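Sporulation and cell division protein SsgA (Streptomyces sp. Ag82_O1-9, PDB 6SLC) probably takes part in sporulation-specific cell division in Streptomyces, where the related SsgB recruits FtsZ. Local coordinates at residues L29-V34 / L117-R122. Sequence-based numbering, arbitrary orientation.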
loop_
_atom_site.group_PDB
_atom_site.type_symbol
_atom_site.label_atom_id
_atom_site.label_comp_id
_atom_site.label_asym_id
_atom_site.label_seq_id
_atom_site.Cartn_x
_atom_site.Cartn_y
_atom_site.Cartn_z
ATOM N N LEU A 29 6.579 -11.938 -11.256
ATOM C CA LEU A 29 6.801 -12.639 -12.541
ATOM C C LEU A 29 7.447 -11.659 -13.506
ATOM O O LEU A 29 7.348 -10.459 -13.286
ATOM C CB LEU A 29 5.466 -13.117 -13.113
ATOM C CG LEU A 29 4.749 -14.209 -12.320
ATOM C CD1 LEU A 29 3.707 -14.896 -13.176
ATOM C CD2 LEU A 29 5.712 -15.244 -11.750
ATOM N N HIS A 30 8.109 -12.151 -14.537
ATOM C CA HIS A 30 8.632 -11.291 -15.618
ATOM C C HIS A 30 7.782 -11.575 -16.848
ATOM O O HIS A 30 7.807 -12.712 -17.328
ATOM C CB HIS A 30 10.146 -11.474 -15.745
ATOM C CG HIS A 30 10.875 -10.809 -14.622
ATOM N ND1 HIS A 30 11.427 -9.537 -14.739
ATOM C CD2 HIS A 30 11.097 -11.208 -13.347
ATOM C CE1 HIS A 30 11.970 -9.192 -13.585
ATOM N NE2 HIS A 30 11.782 -10.202 -12.712
ATOM N N LEU A 31 7.012 -10.588 -17.299
ATOM C CA LEU A 31 6.145 -10.717 -18.499
ATOM C C LEU A 31 6.830 -10.018 -19.662
ATOM O O LEU A 31 7.689 -9.169 -19.422
ATOM C CB LEU A 31 4.762 -10.114 -18.240
ATOM C CG LEU A 31 4.108 -10.474 -16.904
ATOM C CD1 LEU A 31 2.685 -9.935 -16.842
ATOM C CD2 LEU A 31 4.122 -11.982 -16.646
ATOM N N ARG A 32 6.461 -10.378 -20.884
ATOM C CA ARG A 32 6.940 -9.699 -22.108
ATOM C C ARG A 32 5.772 -8.906 -22.679
ATOM O O ARG A 32 4.725 -9.512 -22.930
ATOM C CB ARG A 32 7.459 -10.722 -23.118
ATOM C CG ARG A 32 8.879 -11.198 -22.851
ATOM C CD ARG A 32 9.491 -12.014 -23.997
ATOM N NE ARG A 32 10.851 -12.470 -23.683
ATOM C CZ ARG A 32 11.993 -11.945 -24.150
ATOM N NH1 ARG A 32 11.985 -10.929 -24.997
ATOM N NH2 ARG A 32 13.151 -12.456 -23.763
ATOM N N LEU A 33 5.928 -7.600 -22.854
ATOM C CA LEU A 33 4.927 -6.823 -23.624
ATOM C C LEU A 33 5.213 -7.078 -25.095
ATOM O O LEU A 33 6.341 -6.765 -25.495
ATOM C CB LEU A 33 5.053 -5.340 -23.295
ATOM C CG LEU A 33 4.106 -4.439 -24.081
ATOM C CD1 LEU A 33 2.662 -4.871 -23.893
ATOM C CD2 LEU A 33 4.271 -2.984 -23.667
ATOM N N VAL A 34 4.280 -7.669 -25.842
ATOM C CA VAL A 34 4.528 -7.994 -27.276
ATOM C C VAL A 34 4.270 -6.731 -28.099
ATOM O O VAL A 34 3.110 -6.476 -28.473
ATOM C CB VAL A 34 3.697 -9.190 -27.756
ATOM C CG1 VAL A 34 3.858 -9.419 -29.245
ATOM C CG2 VAL A 34 4.075 -10.436 -26.980
ATOM N N LEU A 117 0.390 -9.400 -23.587
ATOM C CA LEU A 117 1.447 -9.792 -22.622
ATOM C C LEU A 117 1.625 -11.310 -22.674
ATOM O O LEU A 117 0.619 -12.024 -22.878
ATOM C CB LEU A 117 1.055 -9.314 -21.218
ATOM C CG LEU A 117 1.035 -7.797 -21.018
ATOM C CD1 LEU A 117 0.176 -7.420 -19.837
ATOM C CD2 LEU A 117 2.426 -7.261 -20.793
ATOM N N GLU A 118 2.870 -11.766 -22.512
ATOM C CA GLU A 118 3.210 -13.201 -22.333
ATOM C C GLU A 118 3.678 -13.389 -20.894
ATOM O O GLU A 118 4.602 -12.665 -20.469
ATOM C CB GLU A 118 4.279 -13.670 -23.320
ATOM C CG GLU A 118 3.761 -13.763 -24.748
ATOM C CD GLU A 118 4.777 -14.204 -25.787
ATOM O OE1 GLU A 118 5.971 -14.389 -25.428
ATOM O OE2 GLU A 118 4.364 -14.372 -26.951
ATOM N N ALA A 119 3.017 -14.293 -20.171
ATOM C CA ALA A 119 3.425 -14.755 -18.832
ATOM C C ALA A 119 4.041 -16.146 -18.959
ATOM O O ALA A 119 3.543 -16.992 -19.691
ATOM C CB ALA A 119 2.224 -14.751 -17.923
ATOM N N PRO A 120 5.120 -16.452 -18.223
ATOM C CA PRO A 120 5.619 -17.821 -18.150
ATOM C C PRO A 120 4.591 -18.715 -17.434
ATOM O O PRO A 120 4.225 -18.420 -16.304
ATOM C CB PRO A 120 6.948 -17.669 -17.394
ATOM C CG PRO A 120 6.776 -16.408 -16.572
ATOM C CD PRO A 120 5.915 -15.511 -17.426
ATOM N N ALA A 121 4.155 -19.773 -18.122
ATOM C CA ALA A 121 3.062 -20.690 -17.712
ATOM C C ALA A 121 3.413 -21.361 -16.381
ATOM O O ALA A 121 2.559 -21.381 -15.470
ATOM C CB ALA A 121 2.797 -21.698 -18.803
ATOM N N ARG A 122 4.620 -21.897 -16.268
ATOM C CA ARG A 122 5.045 -22.657 -15.060
ATOM C C ARG A 122 4.882 -21.757 -13.832
ATOM O O ARG A 122 4.240 -22.197 -12.867
ATOM C CB ARG A 122 6.495 -23.153 -15.173
ATOM C CG ARG A 122 6.665 -24.658 -15.311
ATOM C CD ARG A 122 8.113 -24.992 -15.655
ATOM N NE ARG A 122 8.457 -26.400 -15.468
ATOM C CZ ARG A 122 9.476 -27.044 -16.055
ATOM N NH1 ARG A 122 10.280 -26.423 -16.903
ATOM N NH2 ARG A 122 9.679 -28.326 -15.797
#
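Arg32 and Glu118 face each other as an antiparallel hydrogen-bonded pair. Arg32 N donates to Glu118 O at 3.0 Å and Glu118 N to Arg32 O at 2.9 Å. Each carbonyl oxygen also takes a CA-H...O contact from the preceding residue of the other strand, Leu31 or Leu117. On the side of Leu31, Leu33 and Leu117, CD2 of Leu31 lies against Ala119 CB at 3.6 Å and also reaches CD at the base of the Pro120 ring. Leu117 reaches back over the partner backbone: with CG beside its own N (chi1 -67°), its CD2 sits 3.8 Å from Leu33 CA and meets the CD1 methyl of Leu33. The strands, 19-34 and 114-120, are adjacent in the antiparallel sheet of this beta-barrel protein, and Leu31 and Leu117 converge there on Phe61 of strand 56-64. The ladder's last hydrogen-bonded pair is Arg32 with Glu118; two residues on, Pro120, at the N-cap of helix 121-134, has no N-H to offer, and its CD lies 3.4 Å from His30 O. On the other face, the extended Glu118 side chain crosses Val34, whose CG2 lies 3.9 Å from OE2. The charged ends of Arg32 and Glu118 diverge, with NE and OE1 5.5 Å apart: NH1 of Arg32 hydrogen-bonds to Ser40 OG on strand 40-50, while OE1 of Glu118 is hydrogen-bonded to Ser98 OG on strand 91-98.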